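Local atomic coordinates of putative creatinine amidohydrolase (Bacteroides fragilis, PDB entry 3LUB), a protein that binds zinc ions and probably hydrolyses non-peptide carbon-nitrogen bonds in linear amides, as its membership of the creatininase family suggests. Residues 6-11 with 67-72; 17-22 with 63-68; 24-29 with 97-102; 48-53 with 235-240. All coordinates share one frame; numbering follows the deposited sequence.

Contacts 1, 3 and 4 are buried, whereas contact 2 lies partly open at the periphery, farthest of the four from the centre of the chain. Contacts 1 and 2 share Met67 and Val68 of strand 66-68, an outermost strand of the parallel sheet, and both join loop backbone to this strand or to the residue leading into it. Contact 3 starts from the adjoining strand 23-28 and packs a helix on one face of the sheet; contact 4 joins two helices on the other. Chemistry follows place: 24-29 with 97-102 and 48-53 with 235-240 meet through aliphatic side chains, joined in contact 3 by a tryptophan, while the two loop contacts mix backbone bonds, carboxylates, waters and, in contact 2, an arginine.

Contact 1 (6-11 with 67-72); sequences VDLSVS and MVMPPV
A single parallel beta bridge between Asp7 and Val68 fixes the N-terminal loop 6-11 to strand 66-68, an outermost strand of the chain's parallel sheet. Its two backbone bonds both fall on Val68. The N-H of Val68 points to Val6 O (2.7 Å from Val68 N), approaching from above the carbonyl plane. One step on, Leu8 N gives its hydrogen to Val68 O at 2.9 Å, nearly along the C=O axis.

Polar side chains gather beside this bridge. Asp7, with CG anti to the backbone N, receives a water on OD1 (2.8 Å from the water oxygen) and a weak bond from Ser9 N; its strong partner is His48 of helix 42-62. The same water lies 2.6 Å from Ser9 OG and also reaches Val68 O, with more acceptors in reach than the water has protons. Short polar residues suit this place, since they can follow the turn and still hold a water.

Apolar contact is led by Leu8, whose CG, anti to N (chi1 -161°), sends its two methyls to different partners. Leu8 CD2 meets Pro70 CD at 3.6 Å and lies alongside the end of Met69. Thr31 of the second subunit packs on Leu8, and Ile88 of that subunit on Met69, so the cluster continues into the interface. Pro71 carries the segment onward to within about 8 Å of zinc-binding Asp43, side chain to side chain. The selenomethionine Met67 bends at chi2 and chi3 beneath the loop, placing SE 3.6 Å from Leu8 N and CE 3.6 Å from Leu8 CD1.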
loop_
_atom_site.group_PDB
_atom_site.type_symbol
_atom_site.label_atom_id
_atom_site.label_comp_id
_atom_site.label_asym_id
_atom_site.label_seq_id
_atom_site.Cartn_x
_atom_site.Cartn_y
_atom_site.Cartn_z
ATOM N N VAL F 6 -21.083 -27.426 11.427
ATOM C CA VAL F 6 -20.156 -26.494 12.076
ATOM C C VAL F 6 -18.723 -26.494 11.499
ATOM O O VAL F 6 -17.900 -25.660 11.926
ATOM C CB VAL F 6 -20.076 -26.775 13.603
ATOM C CG1 VAL F 6 -21.458 -26.636 14.293
ATOM C CG2 VAL F 6 -19.480 -28.122 13.856
ATOM N N ASP F 7 -18.403 -27.399 10.556
ATOM C CA ASP F 7 -17.033 -27.475 9.967
ATOM C C ASP F 7 -17.081 -27.149 8.473
ATOM O O ASP F 7 -17.491 -27.977 7.677
ATOM C CB ASP F 7 -16.452 -28.851 10.210
ATOM C CG ASP F 7 -15.006 -29.005 9.742
ATOM O OD1 ASP F 7 -14.359 -28.032 9.293
ATOM O OD2 ASP F 7 -14.508 -30.144 9.862
ATOM N N LEU F 8 -16.716 -25.919 8.113
ATOM C CA LEU F 8 -16.841 -25.456 6.737
ATOM C C LEU F 8 -15.960 -26.244 5.769
ATOM O O LEU F 8 -16.300 -26.373 4.590
ATOM C CB LEU F 8 -16.568 -23.945 6.611
ATOM C CG LEU F 8 -17.127 -23.333 5.317
ATOM C CD1 LEU F 8 -18.614 -23.037 5.402
ATOM C CD2 LEU F 8 -16.370 -22.085 4.874
ATOM N N SER F 9 -14.846 -26.777 6.261
ATOM C CA SER F 9 -13.970 -27.622 5.454
ATOM C C SER F 9 -14.637 -28.867 4.832
ATOM O O SER F 9 -14.155 -29.382 3.836
ATOM C CB SER F 9 -12.748 -28.028 6.279
ATOM O OG SER F 9 -12.003 -26.871 6.628
ATOM N N VAL F 10 -15.725 -29.348 5.415
ATOM C CA VAL F 10 -16.469 -30.459 4.856
ATOM C C VAL F 10 -17.915 -30.093 4.459
ATOM O O VAL F 10 -18.631 -30.937 3.937
ATOM C CB VAL F 10 -16.471 -31.688 5.804
ATOM C CG1 VAL F 10 -15.037 -32.209 6.047
ATOM C CG2 VAL F 10 -17.160 -31.367 7.123
ATOM N N SER F 11 -18.325 -28.840 4.671
ATOM C CA SER F 11 -19.725 -28.438 4.522
ATOM C C SER F 11 -20.118 -27.980 3.097
ATOM O O SER F 11 -19.277 -27.787 2.234
ATOM C CB SER F 11 -20.035 -27.337 5.508
ATOM O OG SER F 11 -21.432 -27.098 5.572
HETATM N N MSE F 67 -19.929 -21.454 13.181
HETATM C CA MSE F 67 -19.262 -22.018 12.015
HETATM C C MSE F 67 -17.775 -21.937 12.201
HETATM O O MSE F 67 -17.238 -20.847 12.405
HETATM C CB MSE F 67 -19.634 -21.237 10.761
HETATM C CG MSE F 67 -19.084 -21.828 9.454
HETATM SE SE MSE F 67 -19.337 -23.758 9.239
HETATM C CE MSE F 67 -20.926 -23.822 8.066
ATOM N N VAL F 68 -17.091 -23.060 12.023
ATOM C CA VAL F 68 -15.640 -23.059 11.948
ATOM C C VAL F 68 -15.163 -22.963 10.503
ATOM O O VAL F 68 -15.416 -23.848 9.683
ATOM C CB VAL F 68 -15.032 -24.273 12.643
ATOM C CG1 VAL F 68 -13.462 -24.193 12.640
ATOM C CG2 VAL F 68 -15.569 -24.380 14.047
HETATM N N MSE F 69 -14.490 -21.853 10.206
HETATM C CA MSE F 69 -13.986 -21.588 8.897
HETATM C C MSE F 69 -12.714 -22.439 8.556
HETATM O O MSE F 69 -12.111 -23.082 9.429
HETATM C CB MSE F 69 -13.677 -20.093 8.755
HETATM C CG MSE F 69 -14.835 -19.156 8.995
HETATM SE SE MSE F 69 -16.237 -19.265 7.649
HETATM C CE MSE F 69 -15.177 -18.599 5.985
ATOM N N PRO F 70 -12.350 -22.489 7.263
ATOM C CA PRO F 70 -11.101 -23.173 6.952
ATOM C C PRO F 70 -9.902 -22.496 7.628
ATOM O O PRO F 70 -9.814 -21.273 7.670
ATOM C CB PRO F 70 -11.030 -23.077 5.424
ATOM C CG PRO F 70 -12.445 -22.900 4.999
ATOM C CD PRO F 70 -13.012 -21.995 6.039
ATOM N N PRO F 71 -8.983 -23.288 8.166
ATOM C CA PRO F 71 -7.801 -22.650 8.777
ATOM C C PRO F 71 -6.915 -21.796 7.822
ATOM O O PRO F 71 -6.741 -22.140 6.664
ATOM C CB PRO F 71 -7.027 -23.820 9.375
ATOM C CG PRO F 71 -7.719 -25.032 9.002
ATOM C CD PRO F 71 -8.955 -24.750 8.261
ATOM N N VAL F 72 -6.355 -20.694 8.325
ATOM C CA VAL F 72 -5.492 -19.863 7.521
ATOM C C VAL F 72 -4.080 -20.393 7.726
ATOM O O VAL F 72 -3.587 -20.421 8.848
ATOM C CB VAL F 72 -5.597 -18.349 7.907
ATOM C CG1 VAL F 72 -4.877 -17.504 6.899
ATOM C CG2 VAL F 72 -7.017 -17.908 8.021
HETATM O O HOH W 1 -12.975 -25.638 8.749
#

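Contact 2 (17-22 with 63-68); sequences KELKYD and GVRCMV
Arg65 lays its aliphatic stem, not its charge, on the ring of Tyr21. Arg65 CD stands over one face, 3.7 Å from the centroid of the Tyr21 ring, in a CH-pi contact, while the guanidinium is turned 69° from the ring plane and is too distant for more than a weak cation-pi attraction. A bend at chi3 (-77°) after an extended start lets Arg65 NH1 reach Lys20 O at 2.9 Å, on a carbonyl lone pair and in the guanidinium plane. Leu19 covers a face of that plane with CD2, 3.7 Å from Arg65 NH2. A long, flexible arginine suits a place where ring, leucine and carbonyl must be met together.

Where the chain leads into the parallel strands 23-28 and 66-68, Asp22 and Arg65 are joined by two bonds. Asp22 N bonds almost straight to Arg65 O (2.8 Å, 174°), and Asp22 OD2 answers by accepting from Arg65 N at 3.2 Å through its anti lone pair. A water donates to Asp22 OD2 as well.

Tyr21 is held at its hydroxyl by Glu5 O; obliquely beside its ring lies SE of Met67, a Met-aromatic contact, and Phe86 of the second subunit meets it edge-to-face.

Although Asp22 and Arg65 carry opposite charges, their charged atoms do not touch. The arginine's salt bridge runs from NE to Glu5, and the donors around Asp22 OD2 would probably stabilise an ionised carboxylate.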
loop_
_atom_site.group_PDB
_atom_site.type_symbol
_atom_site.label_atom_id
_atom_site.label_comp_id
_atom_site.label_asym_id
_atom_site.label_seq_id
_atom_site.Cartn_x
_atom_site.Cartn_y
_atom_site.Cartn_z
ATOM N N LYS F 17 -27.561 -23.351 4.407
ATOM C CA LYS F 17 -28.343 -22.200 3.961
ATOM C C LYS F 17 -29.650 -21.888 4.752
ATOM O O LYS F 17 -30.142 -20.753 4.730
ATOM C CB LYS F 17 -28.605 -22.256 2.440
ATOM C CG LYS F 17 -29.606 -23.292 1.954
ATOM C CD LYS F 17 -30.182 -22.903 0.581
ATOM C CE LYS F 17 -31.431 -23.748 0.246
ATOM N NZ LYS F 17 -32.034 -23.458 -1.093
ATOM N N GLU F 18 -30.205 -22.859 5.461
ATOM C CA GLU F 18 -31.416 -22.575 6.252
ATOM C C GLU F 18 -31.183 -22.510 7.789
ATOM O O GLU F 18 -32.140 -22.561 8.588
ATOM C CB GLU F 18 -32.489 -23.591 5.883
ATOM C CG GLU F 18 -32.972 -23.395 4.423
ATOM C CD GLU F 18 -33.337 -24.697 3.754
ATOM O OE1 GLU F 18 -33.700 -25.646 4.487
ATOM O OE2 GLU F 18 -33.272 -24.763 2.497
ATOM N N LEU F 19 -29.918 -22.362 8.186
ATOM C CA LEU F 19 -29.548 -22.409 9.592
ATOM C C LEU F 19 -29.046 -21.073 10.044
ATOM O O LEU F 19 -28.425 -20.345 9.286
ATOM C CB LEU F 19 -28.467 -23.444 9.813
ATOM C CG LEU F 19 -28.845 -24.892 9.570
ATOM C CD1 LEU F 19 -27.618 -25.670 9.898
ATOM C CD2 LEU F 19 -30.020 -25.317 10.444
ATOM N N LYS F 20 -29.328 -20.758 11.298
ATOM C CA LYS F 20 -28.859 -19.522 11.913
ATOM C C LYS F 20 -27.531 -19.739 12.593
ATOM O O LYS F 20 -27.412 -20.614 13.456
ATOM C CB LYS F 20 -29.852 -19.017 12.957
ATOM C CG LYS F 20 -29.688 -17.507 13.197
ATOM C CD LYS F 20 -30.148 -17.016 14.549
ATOM C CE LYS F 20 -29.433 -15.703 14.877
ATOM N NZ LYS F 20 -29.325 -14.783 13.685
ATOM N N TYR F 21 -26.539 -18.935 12.226
ATOM C CA TYR F 21 -25.234 -19.003 12.871
ATOM C C TYR F 21 -25.036 -17.764 13.719
ATOM O O TYR F 21 -25.341 -16.661 13.301
ATOM C CB TYR F 21 -24.099 -19.192 11.844
ATOM C CG TYR F 21 -24.115 -20.560 11.218
ATOM C CD1 TYR F 21 -24.904 -20.834 10.112
ATOM C CD2 TYR F 21 -23.366 -21.579 11.730
ATOM C CE1 TYR F 21 -24.946 -22.091 9.560
ATOM C CE2 TYR F 21 -23.386 -22.828 11.155
ATOM C CZ TYR F 21 -24.204 -23.079 10.074
ATOM O OH TYR F 21 -24.277 -24.341 9.513
ATOM N N ASP F 22 -24.540 -17.980 14.926
ATOM C CA ASP F 22 -24.342 -16.922 15.923
ATOM C C ASP F 22 -22.904 -16.397 15.934
ATOM O O ASP F 22 -22.671 -15.171 15.905
ATOM C CB ASP F 22 -24.666 -17.474 17.312
ATOM C CG ASP F 22 -26.122 -17.853 17.454
ATOM O OD1 ASP F 22 -26.943 -16.932 17.352
ATOM O OD2 ASP F 22 -26.427 -19.058 17.637
ATOM N N GLY F 63 -27.765 -24.930 22.092
ATOM C CA GLY F 63 -28.372 -24.565 20.807
ATOM C C GLY F 63 -27.701 -23.364 20.146
ATOM O O GLY F 63 -28.233 -22.773 19.210
ATOM N N VAL F 64 -26.526 -22.984 20.630
ATOM C CA VAL F 64 -25.767 -21.909 20.017
ATOM C C VAL F 64 -24.953 -22.537 18.888
ATOM O O VAL F 64 -24.215 -23.482 19.122
ATOM C CB VAL F 64 -24.876 -21.190 21.030
ATOM C CG1 VAL F 64 -23.872 -20.290 20.306
ATOM C CG2 VAL F 64 -25.750 -20.381 21.987
ATOM N N ARG F 65 -25.120 -22.009 17.672
ATOM C CA ARG F 65 -24.532 -22.584 16.460
ATOM C C ARG F 65 -23.440 -21.708 15.880
ATOM O O ARG F 65 -23.712 -20.571 15.464
ATOM C CB ARG F 65 -25.611 -22.785 15.388
ATOM C CG ARG F 65 -25.108 -23.662 14.247
ATOM C CD ARG F 65 -26.113 -23.805 13.114
ATOM N NE ARG F 65 -27.174 -24.735 13.462
ATOM C CZ ARG F 65 -28.405 -24.402 13.841
ATOM N NH1 ARG F 65 -28.788 -23.149 13.943
ATOM N NH2 ARG F 65 -29.274 -25.358 14.115
ATOM N N CYS F 66 -22.227 -22.267 15.810
ATOM C CA CYS F 66 -21.059 -21.570 15.321
ATOM C C CYS F 66 -20.532 -22.244 14.054
ATOM O O CYS F 66 -20.692 -23.459 13.852
ATOM C CB CYS F 66 -19.991 -21.552 16.405
ATOM S SG CYS F 66 -20.612 -20.905 18.008
HETATM N N MSE F 67 -19.929 -21.454 13.181
HETATM C CA MSE F 67 -19.262 -22.018 12.015
HETATM C C MSE F 67 -17.775 -21.937 12.201
HETATM O O MSE F 67 -17.238 -20.847 12.405
HETATM C CB MSE F 67 -19.634 -21.237 10.761
HETATM C CG MSE F 67 -19.084 -21.828 9.454
HETATM SE SE MSE F 67 -19.337 -23.758 9.239
HETATM C CE MSE F 67 -20.926 -23.822 8.066
ATOM N N VAL F 68 -17.091 -23.060 12.023
ATOM C CA VAL F 68 -15.640 -23.059 11.948
ATOM C C VAL F 68 -15.163 -22.963 10.503
ATOM O O VAL F 68 -15.416 -23.848 9.683
ATOM C CB VAL F 68 -15.032 -24.273 12.643
ATOM C CG1 VAL F 68 -13.462 -24.193 12.640
ATOM C CG2 VAL F 68 -15.569 -24.380 14.047
HETATM O O HOH W 2 -28.631 -20.286 16.854
#

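Contact 3 (24-29 with 97-102); sequences IILPWG and AILEDI
Leu26 and Ile102 meet tip to tip, with Leu26 CD2 3.7 Å from Ile102 CD1, at the middle of a wholly apolar junction between strand 24-28 and helix 97-102. The same leucine methyl touches Leu99 obliquely, Leu26 CD2 to Leu99 CD1 at 4.1 Å. Two residues along the strand, the far corner of the Trp28 indole reaches the helix: Trp28 CH2 lies 3.8 Å from Ile98 CG2, and Leu99 CB sits at the ring edge near its plane.

Torsions direct these groups. Leu26 and Trp28, two apart, share a strand face, and CG anti to N in both (chi1 -177° and -161°) stretches them toward the helix. On the helix, Ile98 and Ile102 are one turn apart, joined by the bond from Ile102 N to Ile98 O (3.0 Å), and so face the strand together. With the axes 12.2 Å apart, large side chains are suited to span the distance: leucine, isoleucine and tryptophan meet by apolar contact.

A second shell holds the indole: NE1 is hydrogen-bonded to Phe74 O, and the ring of Phe125 meets it. Asp101 and Glu100, turned from the strand, form salt bridges with Arg91 of the second subunit. Trp28 also comes within about 6 Å of zinc-binding His120, side chain to side chain.

The helix runs nearly antiparallel to the strand (160°), as expected of a beta-alpha-beta crossover leading from strand 66-68 to strand 113-118, in a layered alpha/beta fold with helices on both faces of a parallel sheet.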
loop_
_atom_site.group_PDB
_atom_site.type_symbol
_atom_site.label_atom_id
_atom_site.label_comp_id
_atom_site.label_asym_id
_atom_site.label_seq_id
_atom_site.Cartn_x
_atom_site.Cartn_y
_atom_site.Cartn_z
ATOM N N ILE F 24 -18.737 -16.927 14.400
ATOM C CA ILE F 24 -17.810 -17.510 13.404
ATOM C C ILE F 24 -16.467 -17.716 14.090
ATOM O O ILE F 24 -15.994 -16.876 14.850
ATOM C CB ILE F 24 -17.613 -16.585 12.140
ATOM C CG1 ILE F 24 -18.972 -16.072 11.579
ATOM C CG2 ILE F 24 -16.722 -17.247 11.075
ATOM C CD1 ILE F 24 -20.035 -17.115 11.359
ATOM N N ILE F 25 -15.840 -18.849 13.830
ATOM C CA ILE F 25 -14.526 -19.151 14.405
ATOM C C ILE F 25 -13.556 -19.269 13.262
ATOM O O ILE F 25 -13.787 -20.040 12.346
ATOM C CB ILE F 25 -14.486 -20.473 15.209
ATOM C CG1 ILE F 25 -15.799 -20.700 16.010
ATOM C CG2 ILE F 25 -13.312 -20.452 16.054
ATOM C CD1 ILE F 25 -16.148 -19.629 16.903
ATOM N N LEU F 26 -12.492 -18.475 13.295
ATOM C CA LEU F 26 -11.447 -18.536 12.298
ATOM C C LEU F 26 -10.184 -19.158 12.895
ATOM O O LEU F 26 -9.472 -18.500 13.657
ATOM C CB LEU F 26 -11.167 -17.131 11.747
ATOM C CG LEU F 26 -10.144 -16.952 10.618
ATOM C CD1 LEU F 26 -10.622 -17.717 9.385
ATOM C CD2 LEU F 26 -9.944 -15.451 10.335
ATOM N N PRO F 27 -9.908 -20.440 12.579
ATOM C CA PRO F 27 -8.633 -20.982 12.984
ATOM C C PRO F 27 -7.500 -20.372 12.115
ATOM O O PRO F 27 -7.646 -20.207 10.900
ATOM C CB PRO F 27 -8.791 -22.505 12.776
ATOM C CG PRO F 27 -10.240 -22.728 12.441
ATOM C CD PRO F 27 -10.714 -21.432 11.856
ATOM N N TRP F 28 -6.409 -19.978 12.765
ATOM C CA TRP F 28 -5.317 -19.342 12.066
ATOM C C TRP F 28 -4.036 -19.977 12.528
ATOM O O TRP F 28 -3.673 -19.947 13.747
ATOM C CB TRP F 28 -5.336 -17.838 12.325
ATOM C CG TRP F 28 -4.578 -17.061 11.344
ATOM C CD1 TRP F 28 -3.308 -17.309 10.916
ATOM C CD2 TRP F 28 -5.023 -15.903 10.636
ATOM N NE1 TRP F 28 -2.924 -16.365 10.009
ATOM C CE2 TRP F 28 -3.945 -15.481 9.820
ATOM C CE3 TRP F 28 -6.207 -15.156 10.642
ATOM C CZ2 TRP F 28 -4.020 -14.355 8.992
ATOM C CZ3 TRP F 28 -6.284 -14.054 9.835
ATOM C CH2 TRP F 28 -5.194 -13.658 9.006
ATOM N N GLY F 29 -3.370 -20.584 11.555
ATOM C CA GLY F 29 -2.195 -21.375 11.774
ATOM C C GLY F 29 -0.917 -20.844 11.154
ATOM O O GLY F 29 -0.619 -19.659 11.230
ATOM N N ALA F 97 -4.443 -7.928 5.365
ATOM C CA ALA F 97 -5.230 -7.928 4.149
ATOM C C ALA F 97 -6.172 -9.119 4.122
ATOM O O ALA F 97 -7.308 -8.981 3.722
ATOM C CB ALA F 97 -4.318 -7.951 2.904
ATOM N N ILE F 98 -5.682 -10.291 4.543
ATOM C CA ILE F 98 -6.496 -11.502 4.629
ATOM C C ILE F 98 -7.695 -11.287 5.557
ATOM O O ILE F 98 -8.839 -11.519 5.147
ATOM C CB ILE F 98 -5.662 -12.742 5.088
ATOM C CG1 ILE F 98 -4.695 -13.175 3.961
ATOM C CG2 ILE F 98 -6.593 -13.905 5.448
ATOM C CD1 ILE F 98 -3.555 -14.102 4.421
ATOM N N LEU F 99 -7.429 -10.832 6.786
ATOM C CA LEU F 99 -8.493 -10.611 7.791
ATOM C C LEU F 99 -9.482 -9.539 7.341
ATOM O O LEU F 99 -10.683 -9.685 7.528
ATOM C CB LEU F 99 -7.904 -10.214 9.151
ATOM C CG LEU F 99 -8.851 -10.054 10.358
ATOM C CD1 LEU F 99 -9.665 -11.340 10.597
ATOM C CD2 LEU F 99 -8.078 -9.685 11.580
ATOM N N GLU F 100 -8.988 -8.463 6.740
ATOM C CA GLU F 100 -9.857 -7.467 6.103
ATOM C C GLU F 100 -10.815 -8.100 5.128
ATOM O O GLU F 100 -12.007 -7.797 5.145
ATOM C CB GLU F 100 -9.023 -6.379 5.392
ATOM C CG GLU F 100 -8.332 -5.453 6.417
ATOM C CD GLU F 100 -7.397 -4.414 5.818
ATOM O OE1 GLU F 100 -7.047 -4.546 4.640
ATOM O OE2 GLU F 100 -7.019 -3.468 6.567
ATOM N N ASP F 101 -10.309 -8.990 4.270
ATOM C CA ASP F 101 -11.166 -9.593 3.242
ATOM C C ASP F 101 -12.188 -10.554 3.858
ATOM O O ASP F 101 -13.322 -10.581 3.426
ATOM C CB ASP F 101 -10.350 -10.264 2.121
ATOM C CG ASP F 101 -9.641 -9.251 1.216
ATOM O OD1 ASP F 101 -9.906 -8.045 1.307
ATOM O OD2 ASP F 101 -8.800 -9.664 0.415
ATOM N N ILE F 102 -11.800 -11.292 4.888
ATOM C CA ILE F 102 -12.691 -12.218 5.576
ATOM C C ILE F 102 -13.810 -11.459 6.286
ATOM O O ILE F 102 -14.983 -11.811 6.149
ATOM C CB ILE F 102 -11.908 -13.125 6.606
ATOM C CG1 ILE F 102 -10.932 -14.026 5.841
ATOM C CG2 ILE F 102 -12.904 -13.933 7.521
ATOM C CD1 ILE F 102 -9.969 -14.825 6.702
#

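Contact 4 (48-53 with 235-240); sequences HDIAVE and PIVEKL
His48 ND1 is gripped by one nearly straight bond: it runs to Asp49 OD1 at 3.1 Å and 170°, in the plane of the imidazole and onto the anti lone pair of the carboxylate. The other ring nitrogen, NE2, is bonded to Asp7, so carboxylates hold both ends of the ring and may favour its charged form. Val52 CG2, one turn on, covers a face of the ring. Histidine suits this spot because ND1 can bond to the adjacent Asp49, which fixes the ring's orientation, while NE2 links the helix to the N-terminal loop.

The side of the helix facing 235-240 is apolar. Ile50 has CG2 anti to the backbone N, which aims this methyl between Ile236 and Leu240. CG2 of Ile50 presses on Leu240 CD1 at 3.5 Å, a tight carbon pair, and on Ile236 CG2 at 3.9 Å. Val237 fits beside the next turn, its CG2 3.9 Å from Glu53 CB. Glutamate works at this margin because its methylene packs on valine while OE2 turns to Tyr175 OH for a hydrogen bond.

The two short helical segments cross at -55° with axes 9.1 Å apart, close enough for branched aliphatic side chains to intermesh. Helix 166-175 closes the junction with Tyr175, which touches both Ile50 and Val237. Beneath lies the parallel sheet: Ala51 rests on Val68 of strand 66-68 and on Leu117 of strand 113-118, and Leu240 also reaches Leu117, so both helices cover the same sheet face.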
loop_
_atom_site.group_PDB
_atom_site.type_symbol
_atom_site.label_atom_id
_atom_site.label_comp_id
_atom_site.label_asym_id
_atom_site.label_seq_id
_atom_site.Cartn_x
_atom_site.Cartn_y
_atom_site.Cartn_z
ATOM N N HIS F 48 -8.291 -26.001 14.482
ATOM C CA HIS F 48 -9.478 -26.421 13.740
ATOM C C HIS F 48 -10.222 -27.520 14.527
ATOM O O HIS F 48 -11.422 -27.422 14.781
ATOM C CB HIS F 48 -9.113 -26.953 12.350
ATOM C CG HIS F 48 -10.291 -27.510 11.619
ATOM N ND1 HIS F 48 -10.640 -28.842 11.668
ATOM C CD2 HIS F 48 -11.241 -26.899 10.878
ATOM C CE1 HIS F 48 -11.733 -29.036 10.955
ATOM N NE2 HIS F 48 -12.128 -27.869 10.479
ATOM N N ASP F 49 -9.495 -28.565 14.903
ATOM C CA ASP F 49 -10.098 -29.699 15.651
ATOM C C ASP F 49 -10.668 -29.295 17.023
ATOM O O ASP F 49 -11.806 -29.665 17.370
ATOM C CB ASP F 49 -9.084 -30.835 15.771
ATOM C CG ASP F 49 -8.823 -31.524 14.435
ATOM O OD1 ASP F 49 -9.407 -31.086 13.400
ATOM O OD2 ASP F 49 -8.007 -32.479 14.407
ATOM N N ILE F 50 -9.932 -28.479 17.785
ATOM C CA ILE F 50 -10.459 -27.921 19.041
ATOM C C ILE F 50 -11.730 -27.098 18.819
ATOM O O ILE F 50 -12.729 -27.263 19.528
ATOM C CB ILE F 50 -9.399 -27.070 19.782
ATOM C CG1 ILE F 50 -8.253 -27.982 20.265
ATOM C CG2 ILE F 50 -10.035 -26.268 20.927
ATOM C CD1 ILE F 50 -7.006 -27.261 20.632
ATOM N N ALA F 51 -11.707 -26.206 17.840
ATOM C CA ALA F 51 -12.846 -25.304 17.600
ATOM C C ALA F 51 -14.089 -26.050 17.157
ATOM O O ALA F 51 -15.206 -25.712 17.574
ATOM C CB ALA F 51 -12.465 -24.198 16.586
ATOM N N VAL F 52 -13.925 -27.062 16.316
ATOM C CA VAL F 52 -15.069 -27.913 15.892
ATOM C C VAL F 52 -15.663 -28.649 17.107
ATOM O O VAL F 52 -16.893 -28.643 17.310
ATOM C CB VAL F 52 -14.675 -28.881 14.744
ATOM C CG1 VAL F 52 -15.726 -30.006 14.536
ATOM C CG2 VAL F 52 -14.512 -28.106 13.480
ATOM N N GLU F 53 -14.797 -29.216 17.942
ATOM C CA GLU F 53 -15.245 -29.876 19.169
ATOM C C GLU F 53 -16.007 -28.906 20.090
ATOM O O GLU F 53 -17.002 -29.263 20.633
ATOM C CB GLU F 53 -14.070 -30.458 19.937
ATOM C CG GLU F 53 -13.900 -31.956 19.884
ATOM C CD GLU F 53 -13.222 -32.498 21.140
ATOM O OE1 GLU F 53 -13.946 -32.691 22.143
ATOM O OE2 GLU F 53 -11.982 -32.709 21.140
ATOM N N PRO F 235 -10.651 -29.489 29.120
ATOM C CA PRO F 235 -10.967 -28.152 29.652
ATOM C C PRO F 235 -10.906 -26.978 28.638
ATOM O O PRO F 235 -11.685 -26.004 28.757
ATOM C CB PRO F 235 -9.907 -27.968 30.756
ATOM C CG PRO F 235 -8.787 -28.867 30.363
ATOM C CD PRO F 235 -9.443 -30.046 29.757
ATOM N N ILE F 236 -9.978 -27.058 27.673
ATOM C CA ILE F 236 -9.837 -26.037 26.606
ATOM C C ILE F 236 -11.170 -25.966 25.851
ATOM O O ILE F 236 -11.785 -24.897 25.694
ATOM C CB ILE F 236 -8.604 -26.363 25.651
ATOM C CG1 ILE F 236 -7.276 -26.307 26.420
ATOM C CG2 ILE F 236 -8.534 -25.413 24.443
ATOM C CD1 ILE F 236 -6.050 -26.879 25.648
ATOM N N VAL F 237 -11.645 -27.135 25.437
ATOM C CA VAL F 237 -12.901 -27.257 24.681
ATOM C C VAL F 237 -14.095 -26.718 25.429
ATOM O O VAL F 237 -14.927 -25.992 24.864
ATOM C CB VAL F 237 -13.130 -28.719 24.233
ATOM C CG1 VAL F 237 -14.624 -28.932 23.864
ATOM C CG2 VAL F 237 -12.163 -29.036 23.031
ATOM N N GLU F 238 -14.155 -27.023 26.724
ATOM C CA GLU F 238 -15.268 -26.586 27.564
ATOM C C GLU F 238 -15.265 -25.063 27.801
ATOM O O GLU F 238 -16.321 -24.398 27.744
ATOM C CB GLU F 238 -15.226 -27.375 28.904
ATOM C CG GLU F 238 -16.539 -27.292 29.706
ATOM C CD GLU F 238 -16.745 -25.931 30.341
ATOM O OE1 GLU F 238 -15.746 -25.360 30.840
ATOM O OE2 GLU F 238 -17.891 -25.418 30.324
ATOM N N LYS F 239 -14.081 -24.499 28.059
ATOM C CA LYS F 239 -13.966 -23.029 28.165
ATOM C C LYS F 239 -14.304 -22.304 26.865
ATOM O O LYS F 239 -14.941 -21.263 26.890
ATOM C CB LYS F 239 -12.571 -22.601 28.599
ATOM C CG LYS F 239 -12.336 -22.571 30.093
ATOM C CD LYS F 239 -11.061 -21.743 30.409
ATOM C CE LYS F 239 -10.527 -22.037 31.812
ATOM N NZ LYS F 239 -11.616 -22.107 32.843
ATOM N N LEU F 240 -13.855 -22.833 25.728
ATOM C CA LEU F 240 -14.150 -22.209 24.439
ATOM C C LEU F 240 -15.652 -22.272 24.146
ATOM O O LEU F 240 -16.257 -21.273 23.761
ATOM C CB LEU F 240 -13.296 -22.833 23.310
ATOM C CG LEU F 240 -11.832 -22.367 23.289
ATOM C CD1 LEU F 240 -10.903 -23.222 22.409
ATOM C CD2 LEU F 240 -11.707 -20.840 22.890
#